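Long-range contacts in chromosome partition protein Smc (Pyrococcus furiosus, PDB 3KTA), which probably serves chromosome condensation and partitioning, its two termini joining into an ABC-type ATPase with adenylate kinase activity, of which this chain is the C-terminal part: residues I95-D100 with G168-N173; L125-M130 with E162-Q167; F89-E94 with Q119-T124. All blocks are in the same frame, centred on the assembly; numbering follows the deposited sequence.

Interaction 1: I95-D100 with G168-N173; sequences IDAHLD and GWEHGN. With AP5 (bis(adenosine)-5'-pentaphosphate), chain E.
Glu170 meets Ala97 and His98 through a fully stretched side chain: CG stands anti to the backbone N (chi1 -171°), the chain stays extended beyond it, and OE2 arrives at the backbone of residues 95-100. There His98 N donates to Glu170 OE2 across 2.9 Å in an almost straight bond (174°), coming from above the carboxylate plane. The donor belongs to a type II turn from Asp96 to Leu99, so the carboxylate fastens a turn amide rather than another side chain. Ala97 CB lies over the centre of one face of the His98 ring and also packs against His171, with its CB 4.0 Å from His171 CB. The His171 ring carries the contact on to the bound bis(adenosine)-5'-pentaphosphate: its CD2 is 3.6 Å from O2F, and its NE2 is 3.7 Å from N3A. A second type II turn, Glu170 to Asn173, holds the ribose by backbone atoms, Gly172 N donating to O2F at 2.9 Å and Asn173 O accepting from O3F at 2.6 Å. Residues 95-100 probably correspond to the D-loop of ABC ATPases, between strand 89-93 and helix 101-114, where Asp100 caps the helix through Asn103 N. The partner is the C-terminal tail leaving helix 153-164, against which Trp169 rests by touching Ile163 and Arg164.

Interaction 2: L125-M130 with E162-Q167; sequences LRDVMM and EIRKKQ
Arg164 comes across to Leu125, Arg126 and Asp127 on a side chain bent at chi2 and chi3. From CB the chain turns beside the backbone N to CG (chi1 -63°), and its CD passes 4.1 Å from Leu125 O. The side chain also rests on Trp169 before NH1 reaches two waters. One, in the plane of the Arg164 guanidinium at its edge, accepts from Arg164 NH1 at 2.9 Å, donates to Leu125 O at 2.8 Å and accepts from Asp127 N. The second accepts from both Arg164 NH1 and Arg126 NE and also bonds Asp127 OD1. Direct approaches are longer: Arg164 NH1 stands 4.1 Å from Arg126 NE and 4.3 Å from Asp127 OD1, beyond a salt bridge. Beside this network, Leu125 and Ile163 cross at about a right angle, and Gly33 of the neighbouring chain packs on both. The turn from strand 119-123 into helix 127-130 is thereby joined to helix 153-164. Arg126 has its own anchor in a salt bridge from NH2 to Asp101. Two like charges are thus joined through solvent, and their repulsion is probably eased by the nearby carboxylates of Asp127 and Asp101.

Interaction 3: F89-E94 with Q119-T124; sequences FYLFDE and QFIVIT
Asp93 and Ile123 close the C-terminal end of a parallel strand pair, 89-93 with 119-123, joined by helix 101-114 in a beta-alpha-beta unit; by sequence, the first strand is the Walker B strand of an ABC ATPase. The Asp93 carboxylate leans over the isoleucine: CG, anti to the backbone N (chi1 -166°), lies 3.5 Å from Ile123 CD1, while OD1 is 3.5 Å from Ile123 CG2. On the same face, Leu91 CD1 meets Ile121 CG2 at 3.8 Å, and Phe89 CB touches Gln119 OE1, which accepts from Ile4 N of the neighbouring chain. The other face carries an aromatic cluster. Tyr90 CD1 lies over one face of the Phe120 ring, yet the two rings, with planes only 13° apart, are slid so far that they barely overlap. Phe92 CE2 approaches the edge of Phe120, 3.8 Å from its CD2. Backbone bonds that alternate in direction keep this register: Tyr90 N to Gln119 O, Ile121 N to Tyr90 O, Phe92 N to Ile121 O, Ile123 N to Phe92 O. Outward, the sheet continues into a parallel strand of the neighbouring chain, and Phe120 packs on Ile111 of helix 101-114. Ser40 of that neighbouring chain, whose backbone N also binds the ligand, bonds Asp93 OD2 through its OG, and a magnesium ion lies about 4 Å from the nearest atom of the Asp93 side chain. An alanine here would probably leave Ser40 OG of the neighbouring chain without its carboxylate mate and open a gap beside Ile123 CD1. Beyond the strand, Glu94 touches the bound bis(adenosine)-5'-pentaphosphate, and its N donates to Ile123 O at 2.8 Å.

Overall arrangement
The three contacts lie around the nucleotide analogue, interaction 1 at one adenosine and interaction 3 near the magnesium ion. Interactions 1 and 2 have centres about 10 Å apart and touch where Trp169 O lies 3.4 Å from Leu125 CD1 and Leu99 O meets Arg126 NH1 at 2.9 Å. Interaction 3 is about 15 Å from interaction 1 and about 17 Å from interaction 2, centre to centre. Asp96 OD2, 2.7 Å from Thr124 OG1, ties the loop after one strand to the end of the other. His171 CB lies 3.6 Å from Glu94 OE2, so two of the ligand-pocket residues are neighbours; the nearest atoms of the Leu125 side chain and the ligand are about 6 Å apart.

Interaction 1: I95-D100 with G168-N173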
# COMPACT_ATOMS: atom_id res chain seq x y z
N ILE B 95 -1.28 -5.53 7.20
CA ILE B 95 -0.97 -6.69 6.37
C ILE B 95 -0.44 -7.82 7.23
O ILE B 95 -0.27 -8.94 6.74
CB ILE B 95 0.06 -6.38 5.26
CG1 ILE B 95 1.34 -5.75 5.86
CG2 ILE B 95 -0.56 -5.49 4.18
CD1 ILE B 95 2.61 -6.13 5.14
N ASP B 96 -0.17 -7.52 8.50
CA ASP B 96 0.40 -8.50 9.42
C ASP B 96 -0.65 -9.26 10.20
O ASP B 96 -0.32 -10.09 11.06
CB ASP B 96 1.44 -7.84 10.36
CG ASP B 96 1.07 -6.42 10.78
OD1 ASP B 96 -0.08 -5.99 10.61
OD2 ASP B 96 1.95 -5.74 11.34
N ALA B 97 -1.92 -9.01 9.91
CA ALA B 97 -2.98 -9.79 10.54
C ALA B 97 -2.78 -11.30 10.29
O ALA B 97 -2.36 -11.71 9.20
CB ALA B 97 -4.35 -9.35 10.03
N HIS B 98 -3.05 -12.11 11.30
CA HIS B 98 -3.00 -13.56 11.16
C HIS B 98 -1.58 -14.13 11.08
O HIS B 98 -1.40 -15.32 10.85
CB HIS B 98 -3.82 -14.01 9.94
CG HIS B 98 -5.13 -13.31 9.82
ND1 HIS B 98 -5.61 -12.82 8.62
CD2 HIS B 98 -6.06 -12.98 10.75
CE1 HIS B 98 -6.78 -12.23 8.82
NE2 HIS B 98 -7.07 -12.31 10.11
N LEU B 99 -0.57 -13.29 11.30
CA LEU B 99 0.81 -13.77 11.33
C LEU B 99 1.36 -13.69 12.74
O LEU B 99 1.10 -12.72 13.46
CB LEU B 99 1.70 -12.95 10.40
CG LEU B 99 1.44 -13.03 8.90
CD1 LEU B 99 2.25 -11.97 8.17
CD2 LEU B 99 1.78 -14.41 8.39
N ASP B 100 2.13 -14.70 13.13
CA ASP B 100 2.73 -14.66 14.46
C ASP B 100 3.94 -13.72 14.48
O ASP B 100 4.37 -13.21 13.44
CB ASP B 100 3.04 -16.08 14.98
CG ASP B 100 4.18 -16.77 14.24
OD1 ASP B 100 4.83 -16.18 13.36
OD2 ASP B 100 4.44 -17.96 14.56
N GLY B 168 -9.85 -8.65 21.28
CA GLY B 168 -10.19 -8.53 19.86
C GLY B 168 -9.49 -7.42 19.10
O GLY B 168 -9.93 -7.02 18.02
N TRP B 169 -8.38 -6.91 19.65
CA TRP B 169 -7.65 -5.83 18.99
C TRP B 169 -7.33 -6.12 17.52
O TRP B 169 -7.31 -5.20 16.69
CB TRP B 169 -6.36 -5.50 19.77
CG TRP B 169 -5.44 -6.67 19.89
CD1 TRP B 169 -5.37 -7.55 20.93
CD2 TRP B 169 -4.48 -7.11 18.93
NE1 TRP B 169 -4.42 -8.51 20.68
CE2 TRP B 169 -3.85 -8.25 19.46
CE3 TRP B 169 -4.07 -6.63 17.68
CZ2 TRP B 169 -2.85 -8.94 18.77
CZ3 TRP B 169 -3.08 -7.32 17.00
CH2 TRP B 169 -2.47 -8.46 17.55
N GLU B 170 -7.08 -7.38 17.18
CA GLU B 170 -6.61 -7.75 15.84
C GLU B 170 -7.65 -7.53 14.76
O GLU B 170 -8.85 -7.67 14.99
CB GLU B 170 -6.11 -9.20 15.81
CG GLU B 170 -5.40 -9.58 14.51
CD GLU B 170 -4.70 -10.92 14.60
OE1 GLU B 170 -5.22 -11.82 15.29
OE2 GLU B 170 -3.63 -11.09 13.96
N HIS B 171 -7.18 -7.16 13.57
CA HIS B 171 -8.04 -7.03 12.41
C HIS B 171 -8.88 -8.29 12.19
O HIS B 171 -8.39 -9.41 12.37
CB HIS B 171 -7.20 -6.78 11.16
CG HIS B 171 -7.98 -6.89 9.88
ND1 HIS B 171 -8.06 -8.06 9.16
CD2 HIS B 171 -8.75 -5.98 9.24
CE1 HIS B 171 -8.84 -7.86 8.11
NE2 HIS B 171 -9.27 -6.61 8.13
N GLY B 172 -10.14 -8.10 11.82
CA GLY B 172 -11.00 -9.21 11.46
C GLY B 172 -11.92 -9.66 12.57
O GLY B 172 -12.76 -10.55 12.36
N ASN B 173 -11.79 -9.06 13.75
CA ASN B 173 -12.62 -9.45 14.89
C ASN B 173 -13.95 -8.73 14.93
O ASN B 173 -14.13 -7.71 14.26
CB ASN B 173 -11.88 -9.22 16.21
CG ASN B 173 -10.85 -10.30 16.50
OD1 ASN B 173 -9.66 -10.01 16.66
ND2 ASN B 173 -11.31 -11.55 16.56
OXT ASN B 173 -14.85 -9.18 15.63
PA AP5 E . -14.89 -1.29 12.13
O1A AP5 E . -15.41 -1.27 13.56
O2A AP5 E . -15.87 -0.70 11.16
O3A AP5 E . -13.51 -0.45 11.97
PB AP5 E . -12.36 -0.44 13.05
O1B AP5 E . -12.21 -1.82 13.67
O2B AP5 E . -12.50 0.68 14.04
O3B AP5 E . -11.23 -0.13 11.94
PG AP5 E . -9.76 0.19 12.34
O1G AP5 E . -9.46 -0.40 13.70
O2G AP5 E . -8.90 -0.38 11.25
O3G AP5 E . -9.80 1.77 12.49
PD AP5 E . -8.91 2.87 11.77
O1D AP5 E . -7.93 3.44 12.75
O2D AP5 E . -8.33 2.41 10.46
O3D AP5 E . -10.07 3.98 11.55
PE AP5 E . -10.62 4.51 10.12
O1E AP5 E . -9.48 5.23 9.44
O2E AP5 E . -11.29 3.42 9.37
O5F AP5 E . -14.43 -2.78 11.71
C5F AP5 E . -15.31 -3.78 11.24
C4F AP5 E . -14.56 -5.08 10.94
O4F AP5 E . -13.84 -4.94 9.73
C3F AP5 E . -13.53 -5.45 12.00
O3F AP5 E . -13.27 -6.84 11.94
C2F AP5 E . -12.29 -4.73 11.50
O2F AP5 E . -11.11 -5.38 11.92
C1F AP5 E . -12.45 -4.80 9.99
N9A AP5 E . -12.05 -3.54 9.33
C8A AP5 E . -11.86 -2.32 9.91
N7A AP5 E . -11.53 -1.44 8.95
C5A AP5 E . -11.49 -2.08 7.76
C6A AP5 E . -11.19 -1.66 6.47
N6A AP5 E . -10.73 -0.43 6.26
N1A AP5 E . -11.23 -2.57 5.45
C2A AP5 E . -11.57 -3.89 5.69
N3A AP5 E . -11.87 -4.31 6.97
C4A AP5 E . -11.82 -3.42 7.99
O5J AP5 E . -11.63 5.63 10.69
C5J AP5 E . -12.95 5.29 11.08
C4J AP5 E . -13.58 6.55 11.65
O4J AP5 E . -13.65 7.53 10.62
C3J AP5 E . -15.01 6.28 12.12
O3J AP5 E . -15.18 6.86 13.39
C2J AP5 E . -15.83 7.03 11.09
O2J AP5 E . -17.09 7.45 11.59
C1J AP5 E . -14.89 8.18 10.73
N9B AP5 E . -15.34 8.80 9.48
C8B AP5 E . -15.38 8.29 8.21
N7B AP5 E . -15.89 9.23 7.38
C5B AP5 E . -16.17 10.33 8.12
C6B AP5 E . -16.70 11.58 7.81
N6B AP5 E . -17.16 11.82 6.59
N1B AP5 E . -16.86 12.50 8.81
C2B AP5 E . -16.51 12.22 10.12
N3B AP5 E . -15.98 10.98 10.42
C4B AP5 E . -15.83 10.07 9.44

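Interaction 2: L125-M130 with E162-Q167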
# COMPACT_ATOMS: atom_id res chain seq x y z
N LEU B 125 -0.61 -2.62 14.26
CA LEU B 125 -0.81 -2.67 15.70
C LEU B 125 0.29 -3.53 16.33
O LEU B 125 0.27 -3.79 17.55
CB LEU B 125 -2.18 -3.29 16.03
CG LEU B 125 -3.42 -2.52 15.57
CD1 LEU B 125 -4.67 -3.15 16.16
CD2 LEU B 125 -3.30 -1.06 15.94
N ARG B 126 1.25 -3.96 15.52
CA ARG B 126 2.26 -4.93 15.97
C ARG B 126 3.61 -4.30 16.28
O ARG B 126 4.30 -3.75 15.39
CB ARG B 126 2.45 -6.04 14.93
CG ARG B 126 1.15 -6.74 14.53
CD ARG B 126 0.61 -7.62 15.68
NE ARG B 126 1.46 -8.78 15.88
CZ ARG B 126 1.40 -9.90 15.15
NH1 ARG B 126 0.51 -10.01 14.18
NH2 ARG B 126 2.24 -10.90 15.40
N ASP B 127 4.02 -4.41 17.54
CA ASP B 127 5.34 -3.93 17.94
C ASP B 127 6.49 -4.44 17.08
O ASP B 127 7.38 -3.67 16.73
CB ASP B 127 5.60 -4.19 19.44
CG ASP B 127 5.33 -5.64 19.86
OD1 ASP B 127 5.34 -6.57 19.02
OD2 ASP B 127 5.13 -5.86 21.07
N VAL B 128 6.48 -5.73 16.72
CA VAL B 128 7.58 -6.29 15.96
C VAL B 128 7.59 -5.79 14.52
O VAL B 128 8.61 -5.91 13.84
CB VAL B 128 7.60 -7.84 16.00
CG1 VAL B 128 7.83 -8.30 17.41
CG2 VAL B 128 6.30 -8.40 15.50
N MSE B 129 6.47 -5.24 14.06
CA MSE B 129 6.43 -4.58 12.76
C MSE B 129 7.00 -3.17 12.82
O MSE B 129 7.72 -2.77 11.89
CB MSE B 129 5.00 -4.52 12.19
CG MSE B 129 4.88 -3.73 10.87
SE MSE B 129 5.81 -4.54 9.36
CE MSE B 129 4.33 -5.64 8.75
N MSE B 130 6.65 -2.44 13.89
CA MSE B 130 6.90 -1.01 14.13
C MSE B 130 8.35 -0.67 14.50
O MSE B 130 8.84 0.42 14.21
CB MSE B 130 5.92 -0.46 15.26
CG MSE B 130 6.47 -0.14 16.80
SE MSE B 130 5.20 1.11 17.56
CE MSE B 130 5.30 2.43 16.14
N GLU B 162 -1.30 -0.65 25.35
CA GLU B 162 -2.68 -0.38 25.73
C GLU B 162 -3.67 -1.00 24.76
O GLU B 162 -4.74 -1.48 25.15
CB GLU B 162 -2.92 1.13 25.82
CG GLU B 162 -2.15 1.79 26.94
N ILE B 163 -3.32 -0.99 23.48
CA ILE B 163 -4.17 -1.60 22.46
C ILE B 163 -4.24 -3.13 22.61
O ILE B 163 -5.32 -3.72 22.51
CB ILE B 163 -3.66 -1.23 21.06
CG1 ILE B 163 -3.94 0.26 20.79
CG2 ILE B 163 -4.31 -2.11 19.99
CD1 ILE B 163 -3.13 0.82 19.65
N ARG B 164 -3.10 -3.77 22.85
CA ARG B 164 -3.03 -5.22 22.93
C ARG B 164 -3.77 -5.75 24.16
O ARG B 164 -4.09 -6.94 24.24
CB ARG B 164 -1.58 -5.71 22.95
CG ARG B 164 -0.75 -5.39 21.70
CD ARG B 164 -1.07 -6.31 20.52
NE ARG B 164 -0.83 -7.73 20.80
CZ ARG B 164 0.27 -8.40 20.45
NH1 ARG B 164 1.26 -7.80 19.82
NH2 ARG B 164 0.37 -9.69 20.75
N LYS B 165 -4.04 -4.87 25.12
CA LYS B 165 -4.73 -5.27 26.34
C LYS B 165 -6.21 -5.56 26.13
O LYS B 165 -6.83 -6.28 26.92
CB LYS B 165 -4.58 -4.19 27.42
CG LYS B 165 -3.52 -4.49 28.45
N LYS B 166 -6.78 -4.99 25.07
CA LYS B 166 -8.21 -5.08 24.84
C LYS B 166 -8.56 -6.30 23.99
O LYS B 166 -7.84 -6.64 23.05
CB LYS B 166 -8.73 -3.81 24.18
N GLN B 167 -9.66 -6.94 24.34
CA GLN B 167 -10.11 -8.14 23.65
C GLN B 167 -10.38 -7.83 22.18
O GLN B 167 -11.05 -6.85 21.87
CB GLN B 167 -11.38 -8.66 24.33
CG GLN B 167 -11.74 -10.09 24.00
CD GLN B 167 -10.84 -11.10 24.69
OE1 GLN B 167 -10.59 -11.02 25.89
NE2 GLN B 167 -10.35 -12.07 23.93
O HOH W 1 1.94 -5.06 19.39
O HOH W 2 3.60 -8.24 17.82

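Interaction 3: F89-E94 with Q119-T124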
# COMPACT_ATOMS: atom_id res chain seq x y z
N PHE B 89 6.19 4.14 -4.00
CA PHE B 89 5.80 3.88 -2.61
C PHE B 89 4.86 2.69 -2.50
O PHE B 89 4.22 2.32 -3.49
CB PHE B 89 5.15 5.12 -1.97
CG PHE B 89 3.79 5.44 -2.51
CD1 PHE B 89 3.66 6.23 -3.64
CD2 PHE B 89 2.64 4.94 -1.90
CE1 PHE B 89 2.40 6.53 -4.13
CE2 PHE B 89 1.38 5.23 -2.38
CZ PHE B 89 1.27 6.02 -3.52
N TYR B 90 4.81 2.11 -1.31
CA TYR B 90 3.88 1.02 -0.99
C TYR B 90 3.08 1.48 0.20
O TYR B 90 3.62 2.12 1.10
CB TYR B 90 4.65 -0.28 -0.65
CG TYR B 90 5.35 -0.79 -1.87
CD1 TYR B 90 6.55 -0.24 -2.28
CD2 TYR B 90 4.79 -1.80 -2.65
CE1 TYR B 90 7.18 -0.65 -3.44
CE2 TYR B 90 5.42 -2.24 -3.81
CZ TYR B 90 6.61 -1.66 -4.19
OH TYR B 90 7.23 -2.07 -5.34
N LEU B 91 1.79 1.17 0.20
CA LEU B 91 0.91 1.47 1.33
C LEU B 91 0.33 0.16 1.78
O LEU B 91 -0.32 -0.54 1.01
CB LEU B 91 -0.19 2.43 0.91
CG LEU B 91 -1.29 2.67 1.94
CD1 LEU B 91 -0.75 3.39 3.17
CD2 LEU B 91 -2.36 3.51 1.28
N PHE B 92 0.64 -0.22 3.02
CA PHE B 92 0.21 -1.51 3.55
C PHE B 92 -0.63 -1.24 4.80
O PHE B 92 -0.13 -0.67 5.76
CB PHE B 92 1.42 -2.33 4.02
CG PHE B 92 2.32 -2.84 2.92
CD1 PHE B 92 1.88 -3.00 1.62
CD2 PHE B 92 3.62 -3.22 3.25
CE1 PHE B 92 2.74 -3.51 0.63
CE2 PHE B 92 4.49 -3.73 2.28
CZ PHE B 92 4.05 -3.88 0.97
N ASP B 93 -1.88 -1.68 4.80
CA ASP B 93 -2.77 -1.47 5.95
C ASP B 93 -3.06 -2.78 6.71
O ASP B 93 -3.84 -3.61 6.26
CB ASP B 93 -4.09 -0.87 5.45
CG ASP B 93 -4.95 -0.31 6.56
OD1 ASP B 93 -4.70 -0.62 7.76
OD2 ASP B 93 -5.88 0.45 6.23
N GLU B 94 -2.40 -2.95 7.86
CA GLU B 94 -2.56 -4.13 8.71
C GLU B 94 -2.38 -5.45 7.94
O GLU B 94 -3.18 -6.38 8.05
CB GLU B 94 -3.85 -4.06 9.53
CG GLU B 94 -3.87 -2.85 10.44
CD GLU B 94 -5.00 -2.87 11.44
OE1 GLU B 94 -5.65 -1.82 11.61
OE2 GLU B 94 -5.24 -3.93 12.09
N GLN B 119 9.64 3.81 -0.90
CA GLN B 119 9.02 4.30 0.32
C GLN B 119 7.95 3.30 0.78
O GLN B 119 7.21 2.75 -0.04
CB GLN B 119 8.39 5.67 0.03
CG GLN B 119 7.61 6.28 1.19
CD GLN B 119 7.10 7.66 0.80
OE1 GLN B 119 6.47 7.82 -0.25
NE2 GLN B 119 7.39 8.66 1.62
N PHE B 120 7.88 3.07 2.09
CA PHE B 120 6.85 2.21 2.67
C PHE B 120 6.07 2.94 3.74
O PHE B 120 6.68 3.53 4.65
CB PHE B 120 7.51 0.95 3.28
CG PHE B 120 7.99 -0.01 2.25
CD1 PHE B 120 9.24 0.16 1.66
CD2 PHE B 120 7.17 -1.05 1.82
CE1 PHE B 120 9.67 -0.73 0.69
CE2 PHE B 120 7.60 -1.92 0.85
CZ PHE B 120 8.84 -1.76 0.27
N ILE B 121 4.75 2.89 3.63
CA ILE B 121 3.88 3.46 4.66
C ILE B 121 3.02 2.32 5.17
O ILE B 121 2.26 1.71 4.41
CB ILE B 121 2.97 4.57 4.08
CG1 ILE B 121 3.82 5.72 3.54
CG2 ILE B 121 1.98 5.07 5.14
CD1 ILE B 121 3.06 6.61 2.56
N VAL B 122 3.16 2.00 6.46
CA VAL B 122 2.59 0.77 6.98
C VAL B 122 1.75 1.07 8.22
O VAL B 122 2.27 1.59 9.19
CB VAL B 122 3.72 -0.22 7.38
CG1 VAL B 122 3.13 -1.50 7.97
CG2 VAL B 122 4.62 -0.54 6.18
N ILE B 123 0.46 0.74 8.16
CA ILE B 123 -0.39 0.84 9.33
C ILE B 123 -0.35 -0.48 10.08
O ILE B 123 -0.52 -1.53 9.46
CB ILE B 123 -1.84 1.11 8.92
CG1 ILE B 123 -1.94 2.47 8.21
CG2 ILE B 123 -2.73 1.06 10.17
CD1 ILE B 123 -3.24 2.66 7.42
N THR B 124 -0.11 -0.43 11.38
CA THR B 124 0.10 -1.68 12.14
C THR B 124 -0.18 -1.52 13.63
O THR B 124 -0.04 -0.42 14.19
CB THR B 124 1.55 -2.19 11.95
OG1 THR B 124 1.72 -3.44 12.66
CG2 THR B 124 2.56 -1.18 12.47